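Local coordinates for protein CrmK (Actinoalloteichus sp. WH1-2216-6, PDB 5I1V) that is a flavoenzyme oxidase with covalently bound FAD that takes part in recycling a shunt product during caerulomycin biosynthesis, at residues G381-V384 with N385-P389; S245-L248 with D249-R253; D181-W184 with A185-G189. All coordinates share one frame; numbering follows the deposited sequence.

Contact 1: G381-V384 with N385-P389; sequences GGRV and NTVDP
Two backbone hydrogen bonds close the turn between G381-V384 and N385-P389. N385 N donates to G382 O at 2.9 Å and 155°, coming from above the carbonyl plane, and T386 N reaches R383 O in a weak bond of 3.3 Å. The T386 hydroxyl adds a third bond: OG1 donates to R383 O at 3.2 Å. With OG1 held between its own backbone N and carbonyl carbon (chi1 62°), the hydroxyl turns back to the carbonyl its amide already meets.

T386 OG1 also lies over one face of the R383 guanidinium, a close polar approach of 2.9 Å to NE whose angle is too poor for a hydrogen bond. The apolar contacts are those of V387: CG1 meets the guanidinium edge, 4.0 Å from R383 NH2, and CG2 touches V384 O at 3.6 Å. A valine in place of T386 would probably deprive R383 O of its hydroxyl donor, leaving the weak amide bond as its tie to that residue.

The N385 amide instead faces the returning chain, with OD1 accepting from G397 N and ND2 donating to A398 O. The arrangement is that of a short 3-10 turn, entered through two positive-phi glycines, in the loop joining antiparallel strands 374-379 and 400-408.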
loop_
_atom_site.group_PDB
_atom_site.type_symbol
_atom_site.label_atom_id
_atom_site.label_comp_id
_atom_site.label_asym_id
_atom_site.label_seq_id
_atom_site.Cartn_x
_atom_site.Cartn_y
_atom_site.Cartn_z
ATOM N N GLY A 381 -0.242 -24.983 -10.306
ATOM C CA GLY A 381 -0.885 -26.268 -10.460
ATOM C C GLY A 381 -1.945 -26.480 -9.411
ATOM O O GLY A 381 -2.821 -25.600 -9.206
ATOM N N GLY A 382 -1.952 -27.675 -8.798
ATOM C CA GLY A 382 -3.009 -28.048 -7.872
ATOM C C GLY A 382 -4.398 -27.899 -8.486
ATOM O O GLY A 382 -4.682 -28.411 -9.562
ATOM N N ARG A 383 -5.254 -27.196 -7.767
ATOM C CA ARG A 383 -6.646 -26.992 -8.141
ATOM C C ARG A 383 -6.817 -26.292 -9.509
ATOM O O ARG A 383 -7.831 -26.485 -10.211
ATOM C CB ARG A 383 -7.305 -26.227 -7.003
ATOM C CG ARG A 383 -8.784 -25.981 -7.148
ATOM C CD ARG A 383 -9.588 -27.249 -7.057
ATOM N NE ARG A 383 -10.458 -27.336 -8.226
ATOM C CZ ARG A 383 -11.595 -28.032 -8.305
ATOM N NH1 ARG A 383 -12.065 -28.712 -7.256
ATOM N NH2 ARG A 383 -12.276 -28.034 -9.454
ATOM N N VAL A 384 -5.801 -25.567 -9.953
ATOM C CA VAL A 384 -5.843 -24.962 -11.279
ATOM C C VAL A 384 -6.059 -26.054 -12.332
ATOM O O VAL A 384 -6.825 -25.886 -13.303
ATOM C CB VAL A 384 -4.552 -24.189 -11.563
ATOM C CG1 VAL A 384 -4.459 -23.765 -13.036
ATOM C CG2 VAL A 384 -4.382 -23.020 -10.622
ATOM N N ASN A 385 -5.455 -27.214 -12.111
ATOM C CA ASN A 385 -5.437 -28.232 -13.164
ATOM C C ASN A 385 -6.426 -29.356 -12.966
ATOM O O ASN A 385 -6.264 -30.404 -13.576
ATOM C CB ASN A 385 -4.020 -28.797 -13.336
ATOM C CG ASN A 385 -3.069 -27.772 -13.905
ATOM O OD1 ASN A 385 -3.472 -26.877 -14.686
ATOM N ND2 ASN A 385 -1.823 -27.854 -13.515
ATOM N N THR A 386 -7.464 -29.144 -12.163
ATOM C CA THR A 386 -8.491 -30.175 -11.967
ATOM C C THR A 386 -9.841 -29.730 -12.512
ATOM O O THR A 386 -10.848 -30.414 -12.333
ATOM C CB THR A 386 -8.646 -30.546 -10.472
ATOM O OG1 THR A 386 -9.076 -29.404 -9.726
ATOM C CG2 THR A 386 -7.340 -31.070 -9.909
ATOM N N VAL A 387 -9.870 -28.567 -13.149
ATOM C CA VAL A 387 -11.081 -28.079 -13.761
ATOM C C VAL A 387 -11.127 -28.682 -15.144
ATOM O O VAL A 387 -10.105 -29.080 -15.699
ATOM C CB VAL A 387 -11.122 -26.538 -13.907
ATOM C CG1 VAL A 387 -10.988 -25.858 -12.569
ATOM C CG2 VAL A 387 -10.029 -26.045 -14.830
ATOM N N ASP A 388 -12.328 -28.722 -15.701
ATOM C CA ASP A 388 -12.486 -28.984 -17.106
ATOM C C ASP A 388 -11.837 -27.830 -17.885
ATOM O O ASP A 388 -12.403 -26.720 -17.882
ATOM C CB ASP A 388 -13.991 -29.044 -17.388
ATOM C CG ASP A 388 -14.294 -29.297 -18.856
ATOM O OD1 ASP A 388 -13.313 -29.435 -19.628
ATOM O OD2 ASP A 388 -15.500 -29.324 -19.222
ATOM N N PRO A 389 -10.666 -28.044 -18.532
ATOM C CA PRO A 389 -10.017 -26.827 -19.096
ATOM C C PRO A 389 -10.793 -26.124 -20.206
ATOM O O PRO A 389 -10.600 -24.932 -20.425
ATOM C CB PRO A 389 -8.655 -27.320 -19.624
ATOM C CG PRO A 389 -8.743 -28.809 -19.661
ATOM C CD PRO A 389 -9.909 -29.274 -18.826
#

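Contact 2: S245-L248 with D249-R253; sequences SNFL and DWQLR
Successive carbonyls of S245-L248 accept i+4 amide hydrogen bonds from D249-L252, running from D249 N to S245 O (2.9 Å) through L252 N to L248 O (2.8 Å), all close to straight. On the buried side, F247 and Q251 carry the main side-chain contact one turn apart. Q251 CG sits over one face of the phenyl ring, 4.0 Å from its centroid and 21° off the normal, a CH-pi contact. The amide then turns across the ring at 48° between planes, bringing NE2 within 3.5 Å of F247 CZ. A bend at chi2 of Q251 folds its chain over the ring in this way. L248 and L252 meet more loosely, CB to CD1.

Toward the surface the link is polar and runs through solvent: one water donates to N246 OD1 and, at 2.9 Å, to D249 OD2, bridging positions i and i+3. N246 OD1 also accepts from R242 NE, and its ND2 donates to the carbonyls of E304 and L302. R253, farther along, pairs with E301 in a salt bridge.

F247 also packs on F298 and L302 of helix 291-303 and on Y377, A266 and L268 of the strands, while W250 meets the F298 ring. The segment is thus one stretch of an amphipathic alpha-helix, 237-253, laid against strands 265-271 and 374-379 of the eight-stranded antiparallel sheet.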
loop_
_atom_site.group_PDB
_atom_site.type_symbol
_atom_site.label_atom_id
_atom_site.label_comp_id
_atom_site.label_asym_id
_atom_site.label_seq_id
_atom_site.Cartn_x
_atom_site.Cartn_y
_atom_site.Cartn_z
ATOM N N SER A 245 17.621 -26.806 -9.307
ATOM C CA SER A 245 17.200 -28.175 -9.688
ATOM C C SER A 245 16.424 -28.825 -8.554
ATOM O O SER A 245 15.391 -29.440 -8.773
ATOM C CB SER A 245 18.402 -29.065 -10.060
ATOM O OG SER A 245 19.030 -28.534 -11.197
ATOM N N ASN A 246 16.935 -28.718 -7.332
ATOM C CA ASN A 246 16.220 -29.275 -6.172
ATOM C C ASN A 246 14.821 -28.720 -6.012
ATOM O O ASN A 246 13.903 -29.464 -5.694
ATOM C CB ASN A 246 16.972 -29.057 -4.876
ATOM C CG ASN A 246 18.236 -29.896 -4.801
ATOM O OD1 ASN A 246 18.427 -30.803 -5.609
ATOM N ND2 ASN A 246 19.078 -29.607 -3.839
ATOM N N PHE A 247 14.706 -27.399 -6.175
ATOM C CA PHE A 247 13.408 -26.704 -6.101
ATOM C C PHE A 247 12.459 -27.237 -7.161
ATOM O O PHE A 247 11.360 -27.653 -6.860
ATOM C CB PHE A 247 13.611 -25.207 -6.307
ATOM C CG PHE A 247 12.347 -24.397 -6.131
ATOM C CD1 PHE A 247 11.929 -24.025 -4.871
ATOM C CD2 PHE A 247 11.592 -24.007 -7.217
ATOM C CE1 PHE A 247 10.761 -23.274 -4.688
ATOM C CE2 PHE A 247 10.410 -23.268 -7.051
ATOM C CZ PHE A 247 10.012 -22.886 -5.787
ATOM N N LEU A 248 12.915 -27.267 -8.410
ATOM C CA LEU A 248 12.068 -27.716 -9.511
ATOM C C LEU A 248 11.627 -29.160 -9.326
ATOM O O LEU A 248 10.434 -29.478 -9.524
ATOM C CB LEU A 248 12.751 -27.535 -10.858
ATOM C CG LEU A 248 13.152 -26.106 -11.208
ATOM C CD1 LEU A 248 13.902 -26.069 -12.523
ATOM C CD2 LEU A 248 11.974 -25.168 -11.244
ATOM N N ASP A 249 12.544 -30.026 -8.891
ATOM C CA ASP A 249 12.197 -31.456 -8.733
ATOM C C ASP A 249 11.161 -31.620 -7.679
ATOM O O ASP A 249 10.204 -32.361 -7.862
ATOM C CB ASP A 249 13.409 -32.328 -8.328
ATOM C CG ASP A 249 14.460 -32.415 -9.416
ATOM O OD1 ASP A 249 14.116 -32.202 -10.605
ATOM O OD2 ASP A 249 15.654 -32.673 -9.080
ATOM N N TRP A 250 11.353 -30.956 -6.546
ATOM C CA TRP A 250 10.378 -31.052 -5.473
ATOM C C TRP A 250 9.016 -30.505 -5.963
ATOM O O TRP A 250 7.998 -31.132 -5.724
ATOM C CB TRP A 250 10.835 -30.319 -4.201
ATOM C CG TRP A 250 9.961 -30.540 -3.033
ATOM C CD1 TRP A 250 10.119 -31.474 -2.040
ATOM C CD2 TRP A 250 8.712 -29.874 -2.754
ATOM N NE1 TRP A 250 9.063 -31.400 -1.144
ATOM C CE2 TRP A 250 8.188 -30.433 -1.573
ATOM C CE3 TRP A 250 8.009 -28.839 -3.374
ATOM C CZ2 TRP A 250 6.981 -29.993 -1.003
ATOM C CZ3 TRP A 250 6.792 -28.423 -2.811
ATOM C CH2 TRP A 250 6.305 -28.988 -1.649
ATOM N N GLN A 251 9.003 -29.369 -6.659
ATOM C CA GLN A 251 7.722 -28.789 -7.104
ATOM C C GLN A 251 7.019 -29.709 -8.110
ATOM O O GLN A 251 5.789 -29.908 -8.040
ATOM C CB GLN A 251 7.929 -27.420 -7.724
ATOM C CG GLN A 251 8.426 -26.360 -6.774
ATOM C CD GLN A 251 7.436 -26.056 -5.647
ATOM O OE1 GLN A 251 6.229 -26.357 -5.738
ATOM N NE2 GLN A 251 7.940 -25.412 -4.589
ATOM N N LEU A 252 7.787 -30.312 -9.021
ATOM C CA LEU A 252 7.197 -31.193 -10.019
ATOM C C LEU A 252 6.746 -32.556 -9.495
ATOM O O LEU A 252 5.962 -33.235 -10.143
ATOM C CB LEU A 252 8.093 -31.351 -11.224
ATOM C CG LEU A 252 8.303 -30.043 -11.989
ATOM C CD1 LEU A 252 9.619 -30.134 -12.738
ATOM C CD2 LEU A 252 7.146 -29.707 -12.910
ATOM N N ARG A 253 7.182 -32.920 -8.301
ATOM C CA ARG A 253 6.618 -34.072 -7.590
ATOM C C ARG A 253 5.430 -33.700 -6.740
ATOM O O ARG A 253 4.762 -34.584 -6.220
ATOM C CB ARG A 253 7.666 -34.717 -6.670
ATOM C CG ARG A 253 8.615 -35.632 -7.413
ATOM C CD ARG A 253 9.958 -35.783 -6.702
ATOM N NE ARG A 253 9.835 -35.631 -5.259
ATOM C CZ ARG A 253 10.702 -34.974 -4.486
ATOM N NH1 ARG A 253 11.794 -34.400 -4.988
ATOM N NH2 ARG A 253 10.462 -34.885 -3.183
HETATM O O HOH W 1 14.347 -32.099 -4.695
HETATM O O HOH W 2 18.182 -31.931 -7.813
#

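Contact 3: D181-W184 with A185-G189; sequences DLWW and AHTGG
H186 ND1 donates to L182 O at 2.7 Å in a nearly straight bond (178°), with the oxygen almost exactly in the imidazole plane. This is the C-terminal end of helix 180-185, where side chains as well as amides take up the last carbonyls; H186 is the first residue to leave helical backbone angles. Since ND1 is the donor, it carries a proton. Alongside, L182 CD1 lies 3.8 Å from H186 CE1, the two side chains pointing the same way.

T187 deals with the next two residues. Its OG1 donates to W184 O at 2.6 Å, close to the carbonyl plane, whereas its amide reaches the same oxygen at 3.0 Å from well above that plane, so two donors from one residue grip a single carbonyl. The methyl goes to a different neighbour: CG2 stands over the six-membered ring of W183, 3.9 Å from the centroid and 19° off the normal, a CH-pi contact. A chi1 of 62° makes this division possible, setting OG1 against W184 O and CG2 anti to the T187 carbonyl carbon.

In the next shell, W183 NE1 donates to L152 O, which fixes the indole under the methyl, W184 NE1 donates to A390 O, and T187 OG1 accepts from A393 N besides donating to W184 O. D181 forms a salt bridge with R484 of helix 475-485, and L182 and W183 pack on strand 166-172. The H186 ring meets that of F194 and touches the FAD-binding I197, its side chain about 6 Å from the bound FAD, a second-shell position. Beyond the helix end the chain curls round once more, G189 N donating to A185 O at 2.8 Å.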
loop_
_atom_site.group_PDB
_atom_site.type_symbol
_atom_site.label_atom_id
_atom_site.label_comp_id
_atom_site.label_asym_id
_atom_site.label_seq_id
_atom_site.Cartn_x
_atom_site.Cartn_y
_atom_site.Cartn_z
ATOM N N ASP A 181 -20.669 -16.890 -24.683
ATOM C CA ASP A 181 -19.405 -16.681 -25.378
ATOM C C ASP A 181 -18.628 -15.465 -24.859
ATOM O O ASP A 181 -17.414 -15.517 -24.680
ATOM C CB ASP A 181 -19.609 -16.606 -26.908
ATOM C CG ASP A 181 -20.549 -15.469 -27.345
ATOM O OD1 ASP A 181 -21.494 -15.078 -26.591
ATOM O OD2 ASP A 181 -20.380 -14.988 -28.493
ATOM N N LEU A 182 -19.316 -14.353 -24.671
ATOM C CA LEU A 182 -18.715 -13.162 -24.078
ATOM C C LEU A 182 -18.175 -13.420 -22.672
ATOM O O LEU A 182 -17.065 -12.960 -22.316
ATOM C CB LEU A 182 -19.706 -11.987 -24.053
ATOM C CG LEU A 182 -19.147 -10.612 -23.775
ATOM C CD1 LEU A 182 -18.000 -10.317 -24.740
ATOM C CD2 LEU A 182 -20.254 -9.568 -23.885
ATOM N N TRP A 183 -18.934 -14.163 -21.869
ATOM C CA TRP A 183 -18.480 -14.537 -20.528
ATOM C C TRP A 183 -17.221 -15.370 -20.657
ATOM O O TRP A 183 -16.222 -15.122 -19.971
ATOM C CB TRP A 183 -19.562 -15.275 -19.740
ATOM C CG TRP A 183 -19.015 -15.945 -18.512
ATOM C CD1 TRP A 183 -18.878 -15.412 -17.279
ATOM C CD2 TRP A 183 -18.485 -17.260 -18.448
ATOM N NE1 TRP A 183 -18.304 -16.308 -16.440
ATOM C CE2 TRP A 183 -18.033 -17.458 -17.140
ATOM C CE3 TRP A 183 -18.337 -18.289 -19.392
ATOM C CZ2 TRP A 183 -17.507 -18.669 -16.704
ATOM C CZ3 TRP A 183 -17.764 -19.458 -18.996
ATOM C CH2 TRP A 183 -17.356 -19.657 -17.653
ATOM N N TRP A 184 -17.219 -16.334 -21.579
ATOM C CA TRP A 184 -16.086 -17.219 -21.704
ATOM C C TRP A 184 -14.811 -16.495 -22.109
ATOM O O TRP A 184 -13.733 -16.823 -21.641
ATOM C CB TRP A 184 -16.404 -18.328 -22.707
ATOM C CG TRP A 184 -15.334 -19.374 -22.871
ATOM C CD1 TRP A 184 -15.202 -20.529 -22.139
ATOM C CD2 TRP A 184 -14.282 -19.411 -23.842
ATOM N NE1 TRP A 184 -14.152 -21.263 -22.592
ATOM C CE2 TRP A 184 -13.563 -20.612 -23.635
ATOM C CE3 TRP A 184 -13.873 -18.551 -24.853
ATOM C CZ2 TRP A 184 -12.472 -20.983 -24.420
ATOM C CZ3 TRP A 184 -12.800 -18.923 -25.636
ATOM C CH2 TRP A 184 -12.102 -20.137 -25.407
ATOM N N ALA A 185 -14.959 -15.523 -23.004
ATOM C CA ALA A 185 -13.841 -14.690 -23.428
ATOM C C ALA A 185 -13.170 -13.940 -22.277
ATOM O O ALA A 185 -11.990 -13.704 -22.294
ATOM C CB ALA A 185 -14.284 -13.717 -24.472
ATOM N N HIS A 186 -13.947 -13.601 -21.276
ATOM C CA HIS A 186 -13.420 -12.963 -20.067
ATOM C C HIS A 186 -12.865 -13.904 -19.019
ATOM O O HIS A 186 -12.592 -13.479 -17.893
ATOM C CB HIS A 186 -14.493 -12.072 -19.484
ATOM C CG HIS A 186 -14.738 -10.852 -20.309
ATOM N ND1 HIS A 186 -15.561 -10.843 -21.414
ATOM C CD2 HIS A 186 -14.225 -9.606 -20.214
ATOM C CE1 HIS A 186 -15.541 -9.641 -21.962
ATOM N NE2 HIS A 186 -14.723 -8.882 -21.260
ATOM N N THR A 187 -12.670 -15.174 -19.354
ATOM C CA THR A 187 -12.099 -16.108 -18.418
ATOM C C THR A 187 -10.709 -16.482 -18.909
ATOM O O THR A 187 -10.291 -17.626 -18.786
ATOM C CB THR A 187 -12.904 -17.398 -18.221
ATOM O OG1 THR A 187 -12.984 -18.128 -19.463
ATOM C CG2 THR A 187 -14.325 -17.098 -17.717
ATOM N N GLY A 188 -10.011 -15.506 -19.440
ATOM C CA GLY A 188 -8.668 -15.705 -19.930
ATOM C C GLY A 188 -8.305 -14.952 -21.174
ATOM O O GLY A 188 -7.116 -14.920 -21.524
ATOM N N GLY A 189 -9.271 -14.334 -21.848
ATOM C CA GLY A 189 -8.971 -13.632 -23.097
ATOM C C GLY A 189 -8.118 -12.373 -22.940
ATOM O O GLY A 189 -7.395 -11.947 -23.858
#

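All three contacts are local, yet they occupy different surroundings. Contacts 2 and 3 are largely buried, whereas contact 1 is only partly so, with R383 exposed. Contacts 1 and 2 both belong with the eight-stranded antiparallel sheet: the turn follows strand 374-379, and the helix packs on that strand. Contact 3 instead lies by the five-stranded sheet containing strands 152-160 and 166-172. Contact 2 is regular i+4 bonding in the C-terminal half of its helix; contacts 2 and 3 each hold a CH-pi contact, while contacts 1 and 3 share threonine hydroxyls donating to carbonyls three residues back. Contact 1 comes within about 6 Å of contact 3, nearest atoms, without touching.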